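Local coordinates for protein myosin-4 (Saccharomyces cerevisiae, PDB 3MMI) that works as a type V myosin in the mRNA localization machinery that restricts certain proteins to the bud, recruited to ASH1 mRNA through SHE3, this chain being its globular tail, at residues L175-F180 with W240-E245; D230-C235 with Q304-K309; I271-K276 with W295-P300. All blocks are in the same frame, centred on the assembly; numbering follows the deposited sequence.

Contact 1: residues L175-F180 with W240-E245; sequences LNEKLF and WKYGYE
The phenol of Y242 gives its proton to the backbone carbonyl of L175, with OH only 2.5 Å from O. The hydroxyl lies in the carbonyl plane on a lone pair, with an angle of 126° at the oxygen. In Y242 CG is anti to the backbone N (chi1 178°), and the ring beyond it ends nearer the loop than CB does. The loop leucine also lends its own side chain: L175 CD2 comes within 3.6 Å of Y242 OH, so the bonded hydroxyl has an apolar branch beside it. Further back along the ring, E177 CB lies at the edge of the phenol, in its plane, 3.6 Å from Y242 CD1; the carboxylate of E177 then leads away from the helix.

F180 supplies the other half of the contact. Its CE2 reaches Y242 CD1 at 3.6 Å, the two ring planes lying 45° apart, in neither a stack nor a T. One face of the F180 ring takes E245 CB in a CH-pi contact, 3.8 Å from the ring centroid, while E177 CA sits over the opposite face. The phenyl is thereby sandwiched between its own short 3-10 turn and the helix, and V246 and N249 of the same helix also touch it.

The chemistry is one short bond with carbon packing around it: Y242, buried further by L231 and C235, has its hydroxyl paired, the L175 carbonyl is satisfied by a side chain, and the loop is fixed to the first turns of helix 240-257.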
loop_
_atom_site.group_PDB
_atom_site.type_symbol
_atom_site.label_atom_id
_atom_site.label_comp_id
_atom_site.label_asym_id
_atom_site.label_seq_id
_atom_site.Cartn_x
_atom_site.Cartn_y
_atom_site.Cartn_z
ATOM N N LEU A 175 0.496 -13.940 -15.145
ATOM C CA LEU A 175 1.607 -14.889 -15.004
ATOM C C LEU A 175 1.379 -16.311 -15.553
ATOM O O LEU A 175 2.379 -17.080 -15.724
ATOM C CB LEU A 175 1.902 -15.020 -13.502
ATOM C CG LEU A 175 2.471 -13.792 -12.837
ATOM C CD1 LEU A 175 2.750 -14.085 -11.393
ATOM C CD2 LEU A 175 3.808 -13.380 -13.679
ATOM N N ASN A 176 0.094 -16.698 -15.689
ATOM C CA ASN A 176 -0.317 -18.121 -15.964
ATOM C C ASN A 176 -0.061 -18.460 -17.401
ATOM O O ASN A 176 -0.794 -18.038 -18.276
ATOM C CB ASN A 176 -1.818 -18.324 -15.691
ATOM C CG ASN A 176 -2.238 -19.801 -15.723
ATOM O OD1 ASN A 176 -1.514 -20.669 -16.211
ATOM N ND2 ASN A 176 -3.418 -20.069 -15.185
ATOM N N GLU A 177 1.019 -19.190 -17.668
ATOM C CA GLU A 177 1.390 -19.386 -19.076
ATOM C C GLU A 177 0.354 -20.210 -19.801
ATOM O O GLU A 177 0.164 -20.000 -21.015
ATOM C CB GLU A 177 2.791 -19.991 -19.238
ATOM C CG GLU A 177 3.006 -21.354 -18.560
ATOM C CD GLU A 177 2.902 -22.509 -19.569
ATOM O OE1 GLU A 177 2.951 -22.203 -20.772
ATOM O OE2 GLU A 177 2.753 -23.691 -19.148
ATOM N N LYS A 178 -0.377 -21.054 -19.037
ATOM C CA LYS A 178 -1.523 -21.852 -19.585
ATOM C C LYS A 178 -2.553 -20.985 -20.313
ATOM O O LYS A 178 -3.211 -21.451 -21.237
ATOM C CB LYS A 178 -2.234 -22.741 -18.521
ATOM C CG LYS A 178 -1.302 -23.584 -17.653
ATOM N N LEU A 179 -2.659 -19.723 -19.916
ATOM C CA LEU A 179 -3.653 -18.843 -20.485
ATOM C C LEU A 179 -3.027 -17.801 -21.360
ATOM O O LEU A 179 -3.667 -16.782 -21.581
ATOM C CB LEU A 179 -4.423 -18.121 -19.382
ATOM C CG LEU A 179 -4.980 -18.891 -18.171
ATOM C CD1 LEU A 179 -6.057 -17.985 -17.476
ATOM C CD2 LEU A 179 -5.559 -20.272 -18.566
ATOM N N PHE A 180 -1.823 -18.012 -21.881
ATOM C CA PHE A 180 -1.229 -17.046 -22.816
ATOM C C PHE A 180 -1.905 -17.141 -24.183
ATOM O O PHE A 180 -1.967 -16.187 -24.923
ATOM C CB PHE A 180 0.292 -17.226 -22.995
ATOM C CG PHE A 180 1.135 -16.789 -21.817
ATOM C CD1 PHE A 180 0.639 -15.971 -20.836
ATOM C CD2 PHE A 180 2.433 -17.234 -21.696
ATOM C CE1 PHE A 180 1.417 -15.614 -19.787
ATOM C CE2 PHE A 180 3.195 -16.867 -20.659
ATOM C CZ PHE A 180 2.692 -16.062 -19.702
ATOM N N TRP A 240 12.740 -17.487 -21.786
ATOM C CA TRP A 240 12.801 -16.113 -22.378
ATOM C C TRP A 240 11.440 -15.653 -23.018
ATOM O O TRP A 240 11.027 -14.495 -22.884
ATOM C CB TRP A 240 13.978 -15.944 -23.384
ATOM C CG TRP A 240 13.732 -16.678 -24.662
ATOM C CD1 TRP A 240 14.100 -18.007 -24.944
ATOM C CD2 TRP A 240 12.997 -16.220 -25.835
ATOM N NE1 TRP A 240 13.621 -18.385 -26.198
ATOM C CE2 TRP A 240 12.974 -17.313 -26.776
ATOM C CE3 TRP A 240 12.338 -15.016 -26.169
ATOM C CZ2 TRP A 240 12.311 -17.224 -28.035
ATOM C CZ3 TRP A 240 11.685 -14.912 -27.416
ATOM C CH2 TRP A 240 11.679 -16.031 -28.343
ATOM N N LYS A 241 10.721 -16.641 -23.563
ATOM C CA LYS A 241 9.427 -16.498 -24.084
ATOM C C LYS A 241 8.383 -16.240 -23.055
ATOM O O LYS A 241 7.574 -15.320 -23.233
ATOM C CB LYS A 241 9.052 -17.739 -24.934
ATOM C CG LYS A 241 7.829 -17.548 -25.774
ATOM C CD LYS A 241 8.055 -16.284 -26.618
ATOM C CE LYS A 241 6.725 -15.830 -27.194
ATOM N NZ LYS A 241 6.822 -16.273 -28.538
ATOM N N TYR A 242 8.398 -17.015 -21.982
ATOM C CA TYR A 242 7.563 -16.724 -20.877
ATOM C C TYR A 242 7.762 -15.298 -20.428
ATOM O O TYR A 242 6.787 -14.578 -20.094
ATOM C CB TYR A 242 7.742 -17.773 -19.763
ATOM C CG TYR A 242 6.892 -17.493 -18.505
ATOM C CD1 TYR A 242 5.625 -18.036 -18.312
ATOM C CD2 TYR A 242 7.354 -16.604 -17.570
ATOM C CE1 TYR A 242 4.925 -17.777 -17.142
ATOM C CE2 TYR A 242 6.634 -16.345 -16.431
ATOM C CZ TYR A 242 5.458 -16.929 -16.230
ATOM O OH TYR A 242 4.784 -16.571 -15.123
ATOM N N GLY A 243 9.047 -14.880 -20.383
ATOM C CA GLY A 243 9.402 -13.582 -19.834
ATOM C C GLY A 243 8.817 -12.482 -20.705
ATOM O O GLY A 243 8.153 -11.563 -20.231
ATOM N N TYR A 244 8.999 -12.655 -22.008
ATOM C CA TYR A 244 8.459 -11.730 -22.971
ATOM C C TYR A 244 6.911 -11.551 -22.923
ATOM O O TYR A 244 6.383 -10.427 -22.967
ATOM C CB TYR A 244 8.853 -12.137 -24.376
ATOM C CG TYR A 244 8.182 -11.274 -25.417
ATOM C CD1 TYR A 244 8.762 -10.039 -25.780
ATOM C CD2 TYR A 244 6.966 -11.660 -26.025
ATOM C CE1 TYR A 244 8.161 -9.193 -26.718
ATOM C CE2 TYR A 244 6.310 -10.773 -27.005
ATOM C CZ TYR A 244 6.964 -9.560 -27.335
ATOM O OH TYR A 244 6.471 -8.678 -28.241
ATOM N N GLU A 245 6.189 -12.644 -22.739
ATOM C CA GLU A 245 4.736 -12.610 -22.596
ATOM C C GLU A 245 4.223 -11.943 -21.291
ATOM O O GLU A 245 3.264 -11.164 -21.363
ATOM C CB GLU A 245 4.157 -14.017 -22.728
ATOM C CG GLU A 245 4.467 -14.651 -24.112
ATOM C CD GLU A 245 3.853 -13.829 -25.331
ATOM O OE1 GLU A 245 2.770 -13.285 -25.287
ATOM O OE2 GLU A 245 4.479 -13.636 -26.376
#

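Contact 2: residues D230-C235 with Q304-K309; sequences DLITKC and QAILLK
The ammonium of K309 reaches over to the last turn of helix 209-234 and meets backbone carbonyls there. NZ donates to L231 O at 2.9 Å, in the carbonyl plane on a lone pair, with an angle of 135° at the oxygen. A second bond goes to I232 O, but the modelled separation from K309 NZ, 2.3 Å, is too short to be taken literally, and the exact placing of the lysine tip is doubtful. The chain gets there by starting with CG anti to the carbonyl carbon and bending at chi3 (73°). Carbonyls near a helix C-terminus carry the negative end of its dipole, and a lysine charge set against them would be expected to be stabilised.

Beyond the polar grip the contact is aliphatic. CD1 of I232 lies 3.9 Å from A305 CB and equally close to I306 CG1, the two isoleucine side chains crossing at about a right angle. L231 adds a looser touch, its CD2 4.4 Å from I306 CG1.

The short axes of 230-234 and 304-308 run 10.1 Å apart at 47°. Helix 269-279 packs alongside, its A274 touching both L231 and I306; L231 and C235 also meet Y242 of helix 240-257, while L307 and L308 turn to helix 322-338, which places helix 300-308 between that helix and helix 209-234.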
loop_
_atom_site.group_PDB
_atom_site.type_symbol
_atom_site.label_atom_id
_atom_site.label_comp_id
_atom_site.label_asym_id
_atom_site.label_seq_id
_atom_site.Cartn_x
_atom_site.Cartn_y
_atom_site.Cartn_z
ATOM N N ASP A 230 4.487 -14.833 -6.580
ATOM C CA ASP A 230 3.856 -15.904 -7.385
ATOM C C ASP A 230 4.685 -16.349 -8.523
ATOM O O ASP A 230 4.612 -17.534 -8.972
ATOM C CB ASP A 230 2.498 -15.490 -7.924
ATOM C CG ASP A 230 1.431 -15.401 -6.839
ATOM O OD1 ASP A 230 1.681 -15.836 -5.683
ATOM O OD2 ASP A 230 0.345 -14.789 -7.137
ATOM N N LEU A 231 5.497 -15.439 -9.053
ATOM C CA LEU A 231 6.379 -15.882 -10.136
ATOM C C LEU A 231 7.337 -16.981 -9.590
ATOM O O LEU A 231 7.563 -18.043 -10.287
ATOM C CB LEU A 231 7.204 -14.719 -10.665
ATOM C CG LEU A 231 8.339 -15.148 -11.594
ATOM C CD1 LEU A 231 7.769 -15.445 -13.020
ATOM C CD2 LEU A 231 9.481 -14.091 -11.722
ATOM N N ILE A 232 7.841 -16.779 -8.388
ATOM C CA ILE A 232 8.727 -17.769 -7.788
ATOM C C ILE A 232 7.974 -19.045 -7.293
ATOM O O ILE A 232 8.469 -20.075 -7.491
ATOM C CB ILE A 232 9.452 -17.224 -6.514
ATOM C CG1 ILE A 232 10.415 -16.084 -6.850
ATOM C CG2 ILE A 232 10.225 -18.386 -5.788
ATOM C CD1 ILE A 232 11.246 -16.280 -8.060
ATOM N N THR A 233 6.824 -18.932 -6.649
ATOM C CA THR A 233 6.228 -20.075 -5.887
ATOM C C THR A 233 5.319 -20.883 -6.822
ATOM O O THR A 233 5.277 -22.113 -6.772
ATOM C CB THR A 233 5.428 -19.662 -4.665
ATOM O OG1 THR A 233 4.501 -18.599 -5.031
ATOM C CG2 THR A 233 6.348 -19.122 -3.744
ATOM N N LYS A 234 4.647 -20.200 -7.723
ATOM C CA LYS A 234 3.551 -20.774 -8.497
ATOM C C LYS A 234 3.837 -21.087 -9.972
ATOM O O LYS A 234 3.055 -21.787 -10.633
ATOM C CB LYS A 234 2.347 -19.872 -8.437
ATOM C CG LYS A 234 1.493 -20.042 -7.237
ATOM C CD LYS A 234 1.006 -18.727 -6.772
ATOM C CE LYS A 234 -0.349 -18.820 -6.097
ATOM N NZ LYS A 234 -1.308 -18.615 -7.188
ATOM N N CYS A 235 4.980 -20.672 -10.508
ATOM C CA CYS A 235 5.191 -20.815 -11.932
ATOM C C CYS A 235 6.284 -21.815 -12.148
ATOM O O CYS A 235 7.508 -21.562 -11.923
ATOM C CB CYS A 235 5.538 -19.496 -12.663
ATOM S SG CYS A 235 4.289 -18.202 -12.488
ATOM N N GLN A 304 19.000 -16.034 -8.086
ATOM C CA GLN A 304 19.128 -17.512 -8.169
ATOM C C GLN A 304 17.816 -18.196 -8.249
ATOM O O GLN A 304 17.664 -19.170 -9.035
ATOM C CB GLN A 304 19.993 -18.014 -6.947
ATOM C CG GLN A 304 20.362 -19.481 -7.124
ATOM C CD GLN A 304 20.714 -20.153 -5.806
ATOM O OE1 GLN A 304 20.060 -19.986 -4.815
ATOM N NE2 GLN A 304 21.822 -20.761 -5.808
ATOM N N ALA A 305 16.861 -17.783 -7.431
ATOM C CA ALA A 305 15.530 -18.480 -7.502
ATOM C C ALA A 305 14.983 -18.464 -8.917
ATOM O O ALA A 305 14.316 -19.398 -9.436
ATOM C CB ALA A 305 14.558 -17.823 -6.570
ATOM N N ILE A 306 15.212 -17.346 -9.586
ATOM C CA ILE A 306 14.615 -17.179 -10.923
ATOM C C ILE A 306 15.340 -18.065 -11.952
ATOM O O ILE A 306 14.727 -18.777 -12.730
ATOM C CB ILE A 306 14.671 -15.726 -11.437
ATOM C CG1 ILE A 306 13.666 -14.782 -10.713
ATOM C CG2 ILE A 306 14.530 -15.665 -12.978
ATOM C CD1 ILE A 306 14.228 -13.410 -10.674
ATOM N N LEU A 307 16.654 -18.075 -11.898
ATOM C CA LEU A 307 17.428 -18.898 -12.793
ATOM C C LEU A 307 17.379 -20.452 -12.538
ATOM O O LEU A 307 17.633 -21.211 -13.474
ATOM C CB LEU A 307 18.920 -18.496 -12.708
ATOM C CG LEU A 307 19.265 -17.000 -13.033
ATOM C CD1 LEU A 307 20.705 -16.597 -12.962
ATOM C CD2 LEU A 307 18.794 -16.723 -14.417
ATOM N N LEU A 308 17.175 -20.923 -11.298
ATOM C CA LEU A 308 17.029 -22.357 -11.068
ATOM C C LEU A 308 15.763 -22.864 -11.722
ATOM O O LEU A 308 15.646 -24.039 -11.925
ATOM C CB LEU A 308 16.986 -22.639 -9.510
ATOM C CG LEU A 308 18.363 -22.419 -8.897
ATOM C CD1 LEU A 308 18.297 -22.276 -7.402
ATOM C CD2 LEU A 308 19.346 -23.483 -9.350
ATOM N N LYS A 309 14.768 -21.979 -11.936
ATOM C CA LYS A 309 13.460 -22.315 -12.564
ATOM C C LYS A 309 13.575 -22.307 -14.130
ATOM O O LYS A 309 12.608 -22.543 -14.868
ATOM C CB LYS A 309 12.378 -21.329 -12.135
ATOM C CG LYS A 309 12.144 -21.371 -10.652
ATOM C CD LYS A 309 11.120 -20.299 -10.324
ATOM C CE LYS A 309 9.830 -20.772 -10.802
ATOM N NZ LYS A 309 8.715 -20.672 -9.738
#

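Contact 3: residues I271-K276 with W295-P300; sequences IIQAVK and WYALNP
Q273 overlaps the benzene end of the W295 indole, the two side chains reaching toward each other tip to tip. Its amide nitrogen NE2 comes to 3.0 Å from W295 CZ2, and the amide carbon CD is almost as close to that same CZ2, at 3.1 Å, so the packing is tight. The amide and indole planes stand 67° apart and NE2 approaches obliquely, so this is no amide-on-ring stack. Closer to the backbone, Q273 CB lies in the plane of the indole at its edge, 3.8 Å from W295 CH2. The bend at chi2 (-90°) swings CD toward CZ2 instead of continuing straight out from the helix.

A297 fits in beside this pair. Its CB lies 3.7 Å from Q273 NE2 and also rests over one face of the W295 ring, offset toward the rim. L298 completes the contact nearer the helix: its CD1 meets Q273 CB at 3.8 Å and the backbone N of A274 at 3.9 Å. An alanine in place of Q273 would remove CG and the whole amide, and would probably leave the CZ2 corner of W295 and the methyl of A297 facing a gap, with the indole less restrained from turning.

The loop has further support: A297 O accepts a hydrogen bond from Q270 NE2, F292 meets W295 edge to face, and L298 touches F228, I303 and I306.

The two segments thus appear to be joined mainly by van der Waals packing: the amide of Q273 meets the CZ2 corner of the indole at close range, and a leucine methyl group packs on the helix, holding the loop that leads into helix 300-308 against helix 269-279.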
loop_
_atom_site.group_PDB
_atom_site.type_symbol
_atom_site.label_atom_id
_atom_site.label_comp_id
_atom_site.label_asym_id
_atom_site.label_seq_id
_atom_site.Cartn_x
_atom_site.Cartn_y
_atom_site.Cartn_z
ATOM N N ILE A 271 9.273 -7.190 -10.123
ATOM C CA ILE A 271 8.680 -8.170 -11.019
ATOM C C ILE A 271 9.138 -7.823 -12.427
ATOM O O ILE A 271 9.423 -8.683 -13.218
ATOM C CB ILE A 271 7.101 -8.292 -10.994
ATOM C CG1 ILE A 271 6.683 -9.228 -12.086
ATOM C CG2 ILE A 271 6.371 -6.948 -11.351
ATOM C CD1 ILE A 271 7.080 -10.723 -11.838
ATOM N N ILE A 272 9.301 -6.522 -12.740
ATOM C CA ILE A 272 9.869 -6.118 -14.020
ATOM C C ILE A 272 11.337 -6.610 -14.225
ATOM O O ILE A 272 11.633 -7.230 -15.253
ATOM C CB ILE A 272 9.892 -4.554 -14.262
ATOM C CG1 ILE A 272 8.485 -3.869 -14.352
ATOM C CG2 ILE A 272 10.774 -4.138 -15.462
ATOM C CD1 ILE A 272 7.863 -4.430 -15.382
ATOM N N GLN A 273 12.213 -6.471 -13.252
ATOM C CA GLN A 273 13.549 -7.036 -13.382
ATOM C C GLN A 273 13.597 -8.555 -13.521
ATOM O O GLN A 273 14.412 -9.037 -14.236
ATOM C CB GLN A 273 14.480 -6.596 -12.270
ATOM C CG GLN A 273 14.574 -5.135 -12.056
ATOM C CD GLN A 273 15.622 -4.489 -12.842
ATOM O OE1 GLN A 273 15.911 -4.845 -13.974
ATOM N NE2 GLN A 273 16.211 -3.503 -12.251
ATOM N N ALA A 274 12.677 -9.264 -12.861
ATOM C CA ALA A 274 12.667 -10.789 -12.827
ATOM C C ALA A 274 12.355 -11.212 -14.253
ATOM O O ALA A 274 12.983 -12.073 -14.816
ATOM C CB ALA A 274 11.543 -11.270 -11.880
ATOM N N VAL A 275 11.345 -10.585 -14.873
ATOM C CA VAL A 275 11.050 -11.076 -16.205
ATOM C C VAL A 275 12.042 -10.527 -17.241
ATOM O O VAL A 275 12.280 -11.165 -18.298
ATOM C CB VAL A 275 9.555 -10.834 -16.655
ATOM C CG1 VAL A 275 8.573 -11.495 -15.625
ATOM C CG2 VAL A 275 9.253 -9.353 -16.856
ATOM N N LYS A 276 12.735 -9.443 -16.959
ATOM C CA LYS A 276 13.783 -9.038 -17.861
ATOM C C LYS A 276 14.963 -9.980 -17.768
ATOM O O LYS A 276 15.546 -10.310 -18.743
ATOM C CB LYS A 276 14.202 -7.566 -17.703
ATOM C CG LYS A 276 13.202 -6.564 -18.259
ATOM C CD LYS A 276 13.655 -5.139 -18.106
ATOM C CE LYS A 276 12.775 -4.147 -18.847
ATOM N NZ LYS A 276 12.385 -4.559 -20.183
ATOM N N TRP A 295 24.454 -4.809 -7.979
ATOM C CA TRP A 295 23.156 -4.497 -8.502
ATOM C C TRP A 295 22.159 -5.094 -7.515
ATOM O O TRP A 295 22.068 -6.308 -7.337
ATOM C CB TRP A 295 23.098 -5.129 -9.895
ATOM C CG TRP A 295 21.808 -4.911 -10.693
ATOM C CD1 TRP A 295 21.607 -3.972 -11.726
ATOM C CD2 TRP A 295 20.551 -5.647 -10.582
ATOM N NE1 TRP A 295 20.333 -4.078 -12.218
ATOM C CE2 TRP A 295 19.661 -5.086 -11.540
ATOM C CE3 TRP A 295 20.096 -6.673 -9.759
ATOM C CZ2 TRP A 295 18.351 -5.581 -11.713
ATOM C CZ3 TRP A 295 18.890 -7.149 -9.913
ATOM C CH2 TRP A 295 17.979 -6.613 -10.890
ATOM N N TYR A 296 21.408 -4.216 -6.878
ATOM C CA TYR A 296 20.576 -4.527 -5.686
ATOM C C TYR A 296 19.019 -4.470 -5.856
ATOM O O TYR A 296 18.292 -4.702 -4.847
ATOM C CB TYR A 296 21.018 -3.588 -4.535
ATOM C CG TYR A 296 22.549 -3.605 -4.323
ATOM C CD1 TYR A 296 23.185 -4.629 -3.499
ATOM C CD2 TYR A 296 23.367 -2.619 -4.933
ATOM C CE1 TYR A 296 24.494 -4.655 -3.296
ATOM C CE2 TYR A 296 24.739 -2.647 -4.748
ATOM C CZ TYR A 296 25.302 -3.675 -3.915
ATOM O OH TYR A 296 26.641 -3.675 -3.715
ATOM N N ALA A 297 18.490 -4.151 -7.054
ATOM C CA ALA A 297 16.994 -4.287 -7.194
ATOM C C ALA A 297 16.433 -5.750 -6.688
ATOM O O ALA A 297 15.353 -5.837 -6.116
ATOM C CB ALA A 297 16.568 -4.029 -8.571
ATOM N N LEU A 298 17.187 -6.794 -7.012
ATOM C CA LEU A 298 16.959 -8.178 -6.577
ATOM C C LEU A 298 18.151 -8.651 -5.810
ATOM O O LEU A 298 19.288 -8.326 -6.230
ATOM C CB LEU A 298 16.701 -9.119 -7.757
ATOM C CG LEU A 298 15.303 -8.853 -8.443
ATOM C CD1 LEU A 298 15.180 -9.477 -9.850
ATOM C CD2 LEU A 298 14.046 -9.134 -7.625
ATOM N N ASN A 299 17.967 -9.451 -4.747
ATOM C CA ASN A 299 19.178 -9.962 -4.122
ATOM C C ASN A 299 19.694 -11.156 -4.878
ATOM O O ASN A 299 19.043 -11.700 -5.770
ATOM C CB ASN A 299 18.915 -10.118 -2.557
ATOM C CG ASN A 299 17.900 -11.080 -2.272
ATOM O OD1 ASN A 299 17.824 -12.103 -2.966
ATOM N ND2 ASN A 299 17.176 -10.847 -1.179
ATOM N N PRO A 300 20.848 -11.698 -4.435
ATOM C CA PRO A 300 21.366 -12.888 -5.048
ATOM C C PRO A 300 20.484 -14.150 -4.947
ATOM O O PRO A 300 20.448 -14.866 -5.918
ATOM C CB PRO A 300 22.735 -13.039 -4.392
ATOM C CG PRO A 300 23.111 -11.610 -3.995
ATOM C CD PRO A 300 21.755 -11.179 -3.399
#

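How the contacts relate
All three contacts sit on the same side of the chain's centre in the all-helical globular tail. Contacts 2 and 3 have centres about 12 Å apart, contacts 1 and 2 about 13 Å, contacts 1 and 3 about 18 Å. Along the chain contacts 1 and 2 interlock, 230-235 coming before 240-245, whereas both segments of contact 3 fall between those of contact 2. L231 links all three: CD1 packs on Y242 of contact 1, CD2 on A274 of contact 3; I306 also meets A274 and L298. In this Dilute (DIL) region of the tail, helices 209-234, 240-257, 269-279 and 300-308 and two loops thus pack together.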